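Local coordinates for protein carbohydrate kinase, FGGY (Rhodospirillum rubrum, PDB 3IFR) that probably phosphorylates D-xylulose as a xylulokinase of the FGGY family of carbohydrate kinases, at residues T19-V24 and A61-L66; L86-L91 and R100-Q105; D28-V33 and T459-T464; R36-S41 and A53-N58. One frame throughout, in Å; residues are numbered along the deposited sequence.

Contact 1 of 4, residues T19-V24 and A61-L66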
loop_
_atom_site.group_PDB
_atom_site.type_symbol
_atom_site.label_atom_id
_atom_site.label_comp_id
_atom_site.label_asym_id
_atom_site.label_seq_id
_atom_site.Cartn_x
_atom_site.Cartn_y
_atom_site.Cartn_z
ATOM N N THR A 19 -2.587 13.894 6.775
ATOM C CA THR A 19 -3.908 13.447 7.179
ATOM C C THR A 19 -4.918 14.151 6.299
ATOM O O THR A 19 -4.967 15.365 6.270
ATOM C CB THR A 19 -4.256 13.791 8.647
ATOM O OG1 THR A 19 -3.322 13.192 9.532
ATOM C CG2 THR A 19 -5.652 13.287 8.998
ATOM N N ILE A 20 -5.729 13.384 5.583
ATOM C CA ILE A 20 -6.546 13.920 4.506
ATOM C C ILE A 20 -7.948 13.441 4.719
ATOM O O ILE A 20 -8.139 12.272 5.026
ATOM C CB ILE A 20 -6.055 13.397 3.174
ATOM C CG1 ILE A 20 -4.638 13.914 2.902
ATOM C CG2 ILE A 20 -6.991 13.841 2.054
ATOM C CD1 ILE A 20 -3.933 13.186 1.746
ATOM N N ALA A 21 -8.917 14.336 4.598
ATOM C CA ALA A 21 -10.327 13.954 4.664
ATOM C C ALA A 21 -11.067 14.535 3.472
ATOM O O ALA A 21 -10.785 15.664 3.054
ATOM C CB ALA A 21 -10.980 14.469 5.918
ATOM N N ILE A 22 -12.055 13.789 2.982
ATOM C CA ILE A 22 -12.891 14.268 1.890
ATOM C C ILE A 22 -14.378 14.070 2.148
ATOM O O ILE A 22 -14.798 13.131 2.859
ATOM C CB ILE A 22 -12.548 13.559 0.578
ATOM C CG1 ILE A 22 -12.980 12.095 0.687
ATOM C CG2 ILE A 22 -11.041 13.680 0.305
ATOM C CD1 ILE A 22 -12.490 11.218 -0.467
ATOM N N LEU A 23 -15.161 14.978 1.560
ATOM C CA LEU A 23 -16.591 14.907 1.619
ATOM C C LEU A 23 -17.042 14.654 0.221
ATOM O O LEU A 23 -16.731 15.431 -0.700
ATOM C CB LEU A 23 -17.182 16.227 2.097
ATOM C CG LEU A 23 -18.717 16.249 2.269
ATOM C CD1 LEU A 23 -19.190 15.217 3.313
ATOM C CD2 LEU A 23 -19.230 17.638 2.653
ATOM N N VAL A 24 -17.801 13.579 0.052
ATOM C CA VAL A 24 -18.304 13.213 -1.262
ATOM C C VAL A 24 -19.811 13.253 -1.247
ATOM O O VAL A 24 -20.460 12.783 -0.294
ATOM C CB VAL A 24 -17.903 11.772 -1.600
ATOM C CG1 VAL A 24 -18.555 11.338 -2.888
ATOM C CG2 VAL A 24 -16.387 11.608 -1.606
ATOM N N ALA A 61 -9.158 18.441 13.062
ATOM C CA ALA A 61 -9.035 19.677 12.255
ATOM C C ALA A 61 -9.638 19.565 10.853
ATOM O O ALA A 61 -10.344 20.466 10.355
ATOM C CB ALA A 61 -7.572 20.081 12.129
ATOM N N VAL A 62 -9.312 18.457 10.212
ATOM C CA VAL A 62 -9.653 18.184 8.830
ATOM C C VAL A 62 -11.152 17.842 8.697
ATOM O O VAL A 62 -11.799 18.253 7.762
ATOM C CB VAL A 62 -8.771 17.003 8.427
ATOM C CG1 VAL A 62 -9.582 15.789 8.044
ATOM C CG2 VAL A 62 -7.688 17.394 7.466
ATOM N N LEU A 63 -11.718 17.106 9.646
ATOM C CA LEU A 63 -13.170 16.864 9.632
ATOM C C LEU A 63 -13.939 18.175 9.847
ATOM O O LEU A 63 -14.810 18.507 9.077
ATOM C CB LEU A 63 -13.598 15.807 10.681
ATOM C CG LEU A 63 -13.007 14.418 10.447
ATOM C CD1 LEU A 63 -13.257 13.424 11.614
ATOM C CD2 LEU A 63 -13.560 13.879 9.155
ATOM N N ALA A 64 -13.612 18.914 10.905
ATOM C CA ALA A 64 -14.213 20.232 11.099
ATOM C C ALA A 64 -14.038 21.158 9.875
ATOM O O ALA A 64 -14.954 21.875 9.471
ATOM C CB ALA A 64 -13.637 20.857 12.305
ATOM N N GLU A 65 -12.869 21.141 9.252
ATOM C CA GLU A 65 -12.668 21.999 8.073
ATOM C C GLU A 65 -13.584 21.580 6.920
ATOM O O GLU A 65 -14.052 22.423 6.162
ATOM C CB GLU A 65 -11.218 21.998 7.619
ATOM C CG GLU A 65 -10.999 22.958 6.464
ATOM C CD GLU A 65 -9.588 22.943 5.935
ATOM O OE1 GLU A 65 -8.647 23.129 6.749
ATOM O OE2 GLU A 65 -9.410 22.771 4.708
ATOM N N LEU A 66 -13.860 20.280 6.810
ATOM C CA LEU A 66 -14.780 19.768 5.803
ATOM C C LEU A 66 -16.145 20.453 5.925
ATOM O O LEU A 66 -16.708 20.907 4.926
ATOM C CB LEU A 66 -14.970 18.261 5.983
ATOM C CG LEU A 66 -14.447 17.313 4.906
ATOM C CD1 LEU A 66 -13.114 17.771 4.359
ATOM C CD2 LEU A 66 -14.425 15.844 5.386
#
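L66 and V62, one helical turn apart, meet A21 on the strand and show how a helix is seated on a beta sheet by a few branched side chains. The two axes approach to 7.9 Å and run nearly the same way, at a crossing angle of -25°. The tight part lies around L66. Its CD1 rests 3.4 Å from A21 O, while CD2 lies 3.7 Å from A21 CB and reaches on to the backbone of I22. Further along the strand, L66 CG stands 4.1 Å from L23 CB, so the one leucine spans three consecutive strand residues. V62 adds CG2, 3.6 Å from T19 O; the modelled approach of its other methyl to A21 CB is doubtful. An alanine in place of L66 would probably open a gap over the strand, because CG and both methyls, which cover A21, I22 and L23, would be gone. L63 is more loosely engaged, its CD2 only brushing A21 CB at 4.2 Å. On the looser, partly exposed side of the helix, E65 does not touch 19-24 but forms a salt bridge with R36 of the neighbouring strand. Strand 18-25 itself lies between strands 8-14 and 29-37 of the N-terminal sheet, with L12 and A34 also meeting V62. Helix 52-70 covers one face of that strand; I22 points away from it, and I22 and V24 both touch helix 437-448.

Contact 2 of 4, residues L86-L91 and R100-Q105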
loop_
_atom_site.group_PDB
_atom_site.type_symbol
_atom_site.label_atom_id
_atom_site.label_comp_id
_atom_site.label_asym_id
_atom_site.label_seq_id
_atom_site.Cartn_x
_atom_site.Cartn_y
_atom_site.Cartn_z
ATOM N N LEU A 86 -0.479 0.917 7.459
ATOM C CA LEU A 86 -0.427 -0.256 8.334
ATOM C C LEU A 86 0.782 -1.133 7.950
ATOM O O LEU A 86 1.373 -0.968 6.874
ATOM C CB LEU A 86 -1.732 -1.095 8.218
ATOM C CG LEU A 86 -1.989 -1.908 6.936
ATOM C CD1 LEU A 86 -3.167 -2.886 7.084
ATOM C CD2 LEU A 86 -2.218 -0.986 5.722
ATOM N N PRO A 87 1.170 -2.045 8.842
ATOM C CA PRO A 87 0.651 -2.077 10.217
ATOM C C PRO A 87 1.447 -1.109 11.091
ATOM O O PRO A 87 2.674 -1.239 11.196
ATOM C CB PRO A 87 0.930 -3.503 10.668
ATOM C CG PRO A 87 1.435 -4.247 9.448
ATOM C CD PRO A 87 1.986 -3.220 8.522
ATOM N N ALA A 88 0.773 -0.120 11.679
ATOM C CA ALA A 88 1.429 0.741 12.619
ATOM C C ALA A 88 1.253 -0.003 13.932
ATOM O O ALA A 88 0.335 -0.829 14.078
ATOM C CB ALA A 88 0.764 2.102 12.655
ATOM N N VAL A 89 2.156 0.239 14.870
ATOM C CA VAL A 89 2.046 -0.351 16.191
ATOM C C VAL A 89 1.811 0.750 17.203
ATOM O O VAL A 89 2.698 1.570 17.462
ATOM C CB VAL A 89 3.325 -1.114 16.570
ATOM C CG1 VAL A 89 3.282 -1.562 18.033
ATOM C CG2 VAL A 89 3.543 -2.315 15.624
ATOM N N VAL A 90 0.603 0.756 17.757
ATOM C CA VAL A 90 0.174 1.674 18.804
ATOM C C VAL A 90 -0.093 0.865 20.069
ATOM O O VAL A 90 -0.830 -0.142 19.992
ATOM C CB VAL A 90 -1.157 2.365 18.380
ATOM C CG1 VAL A 90 -1.649 3.312 19.480
ATOM C CG2 VAL A 90 -0.944 3.131 17.111
ATOM N N LEU A 91 0.464 1.312 21.211
ATOM C CA LEU A 91 0.296 0.664 22.527
ATOM C C LEU A 91 -0.552 1.480 23.525
ATOM O O LEU A 91 -0.227 2.620 23.864
ATOM C CB LEU A 91 1.664 0.328 23.152
ATOM C CG LEU A 91 2.563 -0.398 22.139
ATOM C CD1 LEU A 91 3.976 -0.604 22.605
ATOM C CD2 LEU A 91 1.926 -1.712 21.807
ATOM N N ARG A 100 3.846 4.848 24.196
ATOM C CA ARG A 100 5.066 5.380 23.603
ATOM C C ARG A 100 4.679 5.746 22.195
ATOM O O ARG A 100 3.593 5.421 21.752
ATOM C CB ARG A 100 6.139 4.294 23.530
ATOM C CG ARG A 100 5.778 3.223 22.491
ATOM C CD ARG A 100 6.822 2.100 22.309
ATOM N NE ARG A 100 8.209 2.549 22.310
ATOM C CZ ARG A 100 8.787 3.311 21.380
ATOM N NH1 ARG A 100 10.079 3.608 21.490
ATOM N NH2 ARG A 100 8.103 3.778 20.338
ATOM N N PRO A 101 5.565 6.432 21.481
ATOM C CA PRO A 101 5.202 6.832 20.121
ATOM C C PRO A 101 4.912 5.603 19.261
ATOM O O PRO A 101 5.450 4.519 19.533
ATOM C CB PRO A 101 6.448 7.568 19.630
ATOM C CG PRO A 101 7.118 8.060 20.928
ATOM C CD PRO A 101 6.851 6.998 21.936
ATOM N N SER A 102 4.030 5.767 18.275
ATOM C CA SER A 102 3.719 4.716 17.326
ATOM C C SER A 102 4.944 4.364 16.500
ATOM O O SER A 102 5.636 5.254 15.992
ATOM C CB SER A 102 2.602 5.167 16.391
ATOM O OG SER A 102 2.533 4.358 15.229
ATOM N N ILE A 103 5.174 3.067 16.339
ATOM C CA ILE A 103 6.224 2.568 15.445
ATOM C C ILE A 103 5.580 2.256 14.089
ATOM O O ILE A 103 4.698 1.393 13.994
ATOM C CB ILE A 103 6.957 1.311 16.032
ATOM C CG1 ILE A 103 7.431 1.582 17.476
ATOM C CG2 ILE A 103 8.124 0.931 15.164
ATOM C CD1 ILE A 103 7.914 0.323 18.277
ATOM N N GLN A 104 6.023 2.985 13.053
ATOM C CA GLN A 104 5.524 2.855 11.676
ATOM C C GLN A 104 5.969 1.567 10.925
ATOM O O GLN A 104 6.894 0.887 11.362
ATOM C CB GLN A 104 5.938 4.095 10.897
ATOM C CG GLN A 104 5.578 5.336 11.643
ATOM C CD GLN A 104 4.061 5.419 11.930
ATOM O OE1 GLN A 104 3.646 5.450 13.067
ATOM N NE2 GLN A 104 3.260 5.433 10.895
ATOM N N GLN A 105 5.337 1.232 9.796
ATOM C CA GLN A 105 5.795 0.049 9.054
ATOM C C GLN A 105 7.134 0.207 8.344
ATOM O O GLN A 105 7.856 -0.740 8.149
ATOM C CB GLN A 105 4.744 -0.523 8.089
ATOM C CG GLN A 105 3.686 0.424 7.628
ATOM C CD GLN A 105 4.243 1.717 7.119
ATOM O OE1 GLN A 105 4.943 1.743 6.104
ATOM N NE2 GLN A 105 3.906 2.820 7.799
HETATM O O HOH W 1 4.287 1.918 19.703
HETATM O O HOH W 2 2.181 3.453 20.674
#
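V89 and I103 form a single antiparallel bridge, a hydrogen-bonded pair in which V89 N donates to I103 O at 2.9 Å and I103 N returns to V89 O at 3.1 Å. The first bond is the straighter, with 159° at its hydrogen. V89 O is heavily used: it also receives a bond from a water that binds P101 O, and S102 CA approaches it to 3.3 Å as a CH...O contact. A second water joins L91 N to R100 O where the two chains diverge. The bridge ties together two short antiparallel pairings of the N-terminal domain, since strand 90-92 goes on to pair with 159-161 and strand 102-103 pairs with 49-50. Among the side chains, S102 holds the middle. With OG anti to its backbone N (chi1 163°), the hydroxyl donates to Q104 OE1 at 2.7 Å and lies 3.9 Å from A88 CB. An alanine at S102 would probably leave the Q104 amide without this donor and freer to turn. L91 and R100 lie side by side, pointing the same way, with L91 CD1 3.9 Å from R100 CD; the guanidinium group beyond is paired with E150 and E49. At the other end P87, which follows a cis peptide bond, crosses Q105 at about a right angle, P87 CD being 3.9 Å from Q105 CB. The P87 side chain is also about 4 Å from a bound phosphate ion, probably a crystallisation component, while W181 and E184 of helix 179-185 touch the same proline.

Contact 3 of 4, residues D28-V33 and T459-T464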
loop_
_atom_site.group_PDB
_atom_site.type_symbol
_atom_site.label_atom_id
_atom_site.label_comp_id
_atom_site.label_asym_id
_atom_site.label_seq_id
_atom_site.Cartn_x
_atom_site.Cartn_y
_atom_site.Cartn_z
ATOM N N ASP A 28 -20.797 11.141 -7.513
ATOM C CA ASP A 28 -19.593 11.393 -8.299
ATOM C C ASP A 28 -18.907 12.699 -8.039
ATOM O O ASP A 28 -18.128 13.166 -8.877
ATOM C CB ASP A 28 -19.904 11.249 -9.810
ATOM C CG ASP A 28 -20.706 12.439 -10.392
ATOM O OD1 ASP A 28 -20.110 13.528 -10.586
ATOM O OD2 ASP A 28 -21.916 12.277 -10.711
ATOM N N THR A 29 -19.171 13.267 -6.869
ATOM C CA THR A 29 -18.735 14.625 -6.568
ATOM C C THR A 29 -18.001 14.740 -5.232
ATOM O O THR A 29 -18.449 14.240 -4.186
ATOM C CB THR A 29 -19.940 15.577 -6.558
ATOM O OG1 THR A 29 -20.714 15.364 -7.745
ATOM C CG2 THR A 29 -19.475 17.018 -6.492
ATOM N N VAL A 30 -16.862 15.403 -5.285
ATOM C CA VAL A 30 -16.085 15.658 -4.109
ATOM C C VAL A 30 -16.421 17.071 -3.690
ATOM O O VAL A 30 -15.962 18.024 -4.315
ATOM C CB VAL A 30 -14.606 15.562 -4.424
ATOM C CG1 VAL A 30 -13.792 15.813 -3.179
ATOM C CG2 VAL A 30 -14.322 14.185 -4.977
ATOM N N VAL A 31 -17.241 17.199 -2.653
ATOM C CA VAL A 31 -17.644 18.505 -2.158
ATOM C C VAL A 31 -16.466 19.260 -1.518
ATOM O O VAL A 31 -16.349 20.449 -1.694
ATOM C CB VAL A 31 -18.796 18.380 -1.135
ATOM C CG1 VAL A 31 -19.114 19.725 -0.558
ATOM C CG2 VAL A 31 -20.027 17.782 -1.759
ATOM N N ALA A 32 -15.598 18.576 -0.770
ATOM C CA ALA A 32 -14.498 19.241 -0.058
ATOM C C ALA A 32 -13.328 18.311 0.243
ATOM O O ALA A 32 -13.507 17.102 0.416
ATOM C CB ALA A 32 -15.004 19.868 1.273
ATOM N N VAL A 33 -12.138 18.893 0.361
ATOM C CA VAL A 33 -10.950 18.127 0.750
ATOM C C VAL A 33 -10.210 18.920 1.797
ATOM O O VAL A 33 -9.972 20.102 1.597
ATOM C CB VAL A 33 -10.010 17.840 -0.475
ATOM C CG1 VAL A 33 -8.831 16.968 -0.083
ATOM C CG2 VAL A 33 -10.778 17.154 -1.562
ATOM N N THR A 459 -15.288 4.390 -9.485
ATOM C CA THR A 459 -14.411 4.996 -10.435
ATOM C C THR A 459 -14.891 6.306 -11.040
ATOM O O THR A 459 -14.139 6.979 -11.684
ATOM C CB THR A 459 -14.013 4.009 -11.495
ATOM O OG1 THR A 459 -12.580 3.943 -11.560
ATOM C CG2 THR A 459 -14.580 4.419 -12.792
ATOM N N ALA A 460 -16.139 6.643 -10.752
ATOM C CA ALA A 460 -16.737 7.929 -11.001
ATOM C C ALA A 460 -16.045 8.995 -10.227
ATOM O O ALA A 460 -16.278 10.138 -10.457
ATOM C CB ALA A 460 -18.174 7.917 -10.645
ATOM N N LEU A 461 -15.203 8.610 -9.290
ATOM C CA LEU A 461 -14.535 9.550 -8.433
ATOM C C LEU A 461 -13.122 9.685 -8.812
ATOM O O LEU A 461 -12.428 10.460 -8.243
ATOM C CB LEU A 461 -14.571 9.066 -7.009
ATOM C CG LEU A 461 -15.422 9.734 -5.980
ATOM C CD1 LEU A 461 -16.358 10.700 -6.551
ATOM C CD2 LEU A 461 -16.094 8.724 -5.222
ATOM N N VAL A 462 -12.680 8.900 -9.765
ATOM C CA VAL A 462 -11.333 9.082 -10.228
ATOM C C VAL A 462 -11.232 9.441 -11.692
ATOM O O VAL A 462 -12.151 9.313 -12.446
ATOM C CB VAL A 462 -10.412 7.936 -9.870
ATOM C CG1 VAL A 462 -10.542 7.600 -8.452
ATOM C CG2 VAL A 462 -10.685 6.791 -10.719
ATOM N N ARG A 463 -10.060 9.902 -12.040
ATOM C CA ARG A 463 -9.721 10.445 -13.325
ATOM C C ARG A 463 -9.180 9.335 -14.210
ATOM O O ARG A 463 -8.000 9.257 -14.438
ATOM C CB ARG A 463 -8.649 11.476 -13.046
ATOM C CG ARG A 463 -8.321 12.500 -14.066
ATOM C CD ARG A 463 -7.605 13.679 -13.377
ATOM N NE ARG A 463 -8.476 14.294 -12.389
ATOM C CZ ARG A 463 -9.193 15.401 -12.596
ATOM N NH1 ARG A 463 -9.111 16.048 -13.740
ATOM N NH2 ARG A 463 -9.979 15.880 -11.648
ATOM N N THR A 464 -10.062 8.484 -14.697
ATOM C CA THR A 464 -9.711 7.452 -15.631
ATOM C C THR A 464 -9.266 8.067 -16.941
ATOM O O THR A 464 -9.828 9.006 -17.420
ATOM C CB THR A 464 -10.875 6.556 -15.862
ATOM O OG1 THR A 464 -10.479 5.448 -16.667
ATOM C CG2 THR A 464 -11.889 7.294 -16.564
#
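D28 and T29, the two residues of a classic beta bulge facing R25, meet A460 and L461 at the surface, where the start of edge strand 29-37 meets the 3-10 segment that leads towards edge strand 463-468 of the second large sheet. That short 3-10 segment is 459-461. L461 does most of the work. Its CD1 lies against the peptide link between D28 and T29, 3.6 Å from D28 C and 3.8 Å from T29 N, and comes within 4.3 Å of V30 CG2. A460 adds a smaller touch, its CB 3.8 Å from D28 CB. The contact is made by van der Waals packing, part of it against backbone, even though an acidic residue takes part: D28 offers its CB while the carboxylate leads away. The torsion chi1 of 75° sets D28 CG between the backbone N and the carbonyl carbon, and from there OD1 accepts a weak hydrogen bond from T29 OG1 at 3.4 Å. At the end of the 3-10 segment, V462 N bonds T459 O at 3.1 Å, closing the turn that presents A460 and L461. V439 and W443 of helix 437-448 also meet L461, and L435 meets V30, so this small patch continues into the neighbouring helix and loop. A contact of this kind, between the rim of one sheet and the segment leading into the other, fits the two-domain architecture of the actin-like FGGY kinases.

Contact 4 of 4, residues R36-S41 and A53-N58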
loop_
_atom_site.group_PDB
_atom_site.type_symbol
_atom_site.label_atom_id
_atom_site.label_comp_id
_atom_site.label_asym_id
_atom_site.label_seq_id
_atom_site.Cartn_x
_atom_site.Cartn_y
_atom_site.Cartn_z
ATOM N N ARG A 36 -3.631 17.967 6.492
ATOM C CA ARG A 36 -2.752 18.478 7.524
ATOM C C ARG A 36 -1.512 17.600 7.492
ATOM O O ARG A 36 -1.615 16.369 7.343
ATOM C CB ARG A 36 -3.394 18.399 8.927
ATOM C CG ARG A 36 -4.581 19.339 9.221
ATOM C CD ARG A 36 -4.199 20.818 9.105
ATOM N NE ARG A 36 -5.291 21.704 9.522
ATOM C CZ ARG A 36 -6.283 22.076 8.721
ATOM N NH1 ARG A 36 -6.307 21.620 7.484
ATOM N NH2 ARG A 36 -7.253 22.887 9.150
ATOM N N PRO A 37 -0.334 18.226 7.656
ATOM C CA PRO A 37 0.935 17.507 7.684
ATOM C C PRO A 37 1.051 16.641 8.960
ATOM O O PRO A 37 0.498 16.985 10.013
ATOM C CB PRO A 37 1.972 18.653 7.717
ATOM C CG PRO A 37 1.219 19.869 7.304
ATOM C CD PRO A 37 -0.133 19.668 7.884
ATOM N N THR A 38 1.771 15.530 8.850
ATOM C CA THR A 38 1.981 14.648 9.983
ATOM C C THR A 38 3.445 14.479 10.023
ATOM O O THR A 38 4.056 14.433 8.951
ATOM C CB THR A 38 1.401 13.270 9.720
ATOM O OG1 THR A 38 0.005 13.408 9.473
ATOM C CG2 THR A 38 1.667 12.327 10.894
ATOM N N THR A 39 4.009 14.399 11.234
ATOM C CA THR A 39 5.457 14.289 11.389
ATOM C C THR A 39 5.919 12.836 11.510
ATOM O O THR A 39 5.421 12.077 12.357
ATOM C CB THR A 39 5.962 15.048 12.625
ATOM O OG1 THR A 39 5.517 16.411 12.586
ATOM C CG2 THR A 39 7.494 14.994 12.692
ATOM N N LEU A 40 6.843 12.443 10.641
ATOM C CA LEU A 40 7.574 11.193 10.798
ATOM C C LEU A 40 8.798 11.547 11.602
ATOM O O LEU A 40 9.614 12.344 11.136
ATOM C CB LEU A 40 8.029 10.703 9.426
ATOM C CG LEU A 40 8.614 9.299 9.256
ATOM C CD1 LEU A 40 7.820 8.257 10.048
ATOM C CD2 LEU A 40 8.566 8.945 7.776
ATOM N N SER A 41 8.936 11.006 12.810
ATOM C CA SER A 41 10.170 11.175 13.565
ATOM C C SER A 41 11.080 9.968 13.411
ATOM O O SER A 41 10.616 8.852 13.160
ATOM C CB SER A 41 9.893 11.368 15.061
ATOM O OG SER A 41 8.959 12.409 15.260
ATOM N N ALA A 53 -1.336 11.279 18.966
ATOM C CA ALA A 53 -2.099 12.456 19.341
ATOM C C ALA A 53 -2.120 13.471 18.206
ATOM O O ALA A 53 -3.066 14.235 18.078
ATOM C CB ALA A 53 -1.546 13.090 20.629
ATOM N N GLN A 54 -1.077 13.498 17.389
ATOM C CA GLN A 54 -1.129 14.326 16.188
ATOM C C GLN A 54 -2.128 13.773 15.114
ATOM O O GLN A 54 -2.856 14.559 14.460
ATOM C CB GLN A 54 0.266 14.519 15.627
ATOM C CG GLN A 54 0.403 15.702 14.670
ATOM C CD GLN A 54 1.680 15.603 13.887
ATOM O OE1 GLN A 54 2.157 14.500 13.622
ATOM N NE2 GLN A 54 2.274 16.740 13.549
ATOM N N TRP A 55 -2.181 12.447 14.942
ATOM C CA TRP A 55 -3.202 11.890 14.055
ATOM C C TRP A 55 -4.570 12.452 14.497
ATOM O O TRP A 55 -5.339 12.969 13.687
ATOM C CB TRP A 55 -3.253 10.356 14.037
ATOM C CG TRP A 55 -1.985 9.627 13.681
ATOM C CD1 TRP A 55 -0.962 10.062 12.878
ATOM C CD2 TRP A 55 -1.624 8.297 14.105
ATOM N NE1 TRP A 55 0.032 9.101 12.823
ATOM C CE2 TRP A 55 -0.370 8.008 13.549
ATOM C CE3 TRP A 55 -2.254 7.335 14.912
ATOM C CZ2 TRP A 55 0.269 6.790 13.764
ATOM C CZ3 TRP A 55 -1.626 6.143 15.125
ATOM C CH2 TRP A 55 -0.377 5.869 14.550
ATOM N N TRP A 56 -4.849 12.373 15.786
ATOM C CA TRP A 56 -6.178 12.699 16.308
ATOM C C TRP A 56 -6.457 14.170 16.173
ATOM O O TRP A 56 -7.550 14.584 15.808
ATOM C CB TRP A 56 -6.298 12.283 17.776
ATOM C CG TRP A 56 -7.597 12.669 18.373
ATOM C CD1 TRP A 56 -7.781 13.492 19.438
ATOM C CD2 TRP A 56 -8.916 12.320 17.906
ATOM N NE1 TRP A 56 -9.121 13.640 19.699
ATOM C CE2 TRP A 56 -9.844 12.939 18.774
ATOM C CE3 TRP A 56 -9.404 11.535 16.850
ATOM C CZ2 TRP A 56 -11.234 12.787 18.642
ATOM C CZ3 TRP A 56 -10.801 11.385 16.719
ATOM C CH2 TRP A 56 -11.695 12.011 17.624
ATOM N N ASP A 57 -5.446 14.974 16.475
ATOM C CA ASP A 57 -5.557 16.403 16.259
ATOM C C ASP A 57 -5.703 16.765 14.807
ATOM O O ASP A 57 -6.541 17.587 14.462
ATOM C CB ASP A 57 -4.379 17.139 16.852
ATOM C CG ASP A 57 -4.837 18.235 17.731
ATOM O OD1 ASP A 57 -4.675 19.407 17.321
ATOM O OD2 ASP A 57 -5.434 17.883 18.796
ATOM N N ASN A 58 -4.858 16.183 13.956
ATOM C CA ASN A 58 -5.055 16.286 12.498
ATOM C C ASN A 58 -6.488 15.886 12.123
ATOM O O ASN A 58 -7.188 16.645 11.451
ATOM C CB ASN A 58 -4.060 15.421 11.732
ATOM C CG ASN A 58 -2.678 16.070 11.541
ATOM O OD1 ASN A 58 -1.837 15.506 10.832
ATOM N ND2 ASN A 58 -2.435 17.217 12.150
HETATM O O HOH W 3 3.569 12.437 14.125
#
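W55 meets T38 at the edge of its indole, where T38 CG2 lies close to the ring plane, 4.0 Å from W55 CD1 and 4.1 Å from W55 NE1. The ring also touches S163 and I167 of helix 163-172, and its NE1 is hydrogen-bonded to E50. The second flat group, the amide of Q54, makes the polar link. CG anti to the backbone N (chi1 -161°) starts a chain that runs out extended, and OE1 receives T39 N at 3.0 Å. That bond is nearly straight at the hydrogen (176°), although the donor is tilted from the carbonyl plane and the C=O...N angle is only 116°. Q54 NE2 gives a weak bond to T39 OG1 at 3.4 Å, so both ends of the amide address one residue. A water fixes the pair further, donating to Q54 OE1 and to T39 O, at 2.6 Å each. T38 CG2 also comes 3.5 Å from Q54 OE1, and the two side chains cross obliquely. One helical turn on, N58 CB packs 4.1 Å from R36 CB at the end of strand 29-37. Side-chain amide to backbone bonding of this kind joins the early turns of helix 52-70 to the extended chain leaving an edge strand, within the strand-to-helix connection of the actin-like N-terminal domain of an FGGY kinase.

From the N terminus, after strand 8-14, the chain forms strand 18-25, turns back through strand 29-37 and then enters helix 52-70. Contact 1 closes this excursion by bringing helix and strand together. Contact 4 is nested inside that loop, drawing the end of strand 29-37 to the earlier turns of the same helix. Contact 2 follows in series as a short closure, in touch with contact 4 where W55 packs against S102, V90 and Q104. Contact 3 opens within the loop of contact 1 and ends far along the chain, so the two cross, while contacts 2 and 4 both nest inside it. Contacts 1, 2 and 4 thus lie within the N-terminal domain, and contact 3 joins its edge strand to the segment ahead of strand 463-468.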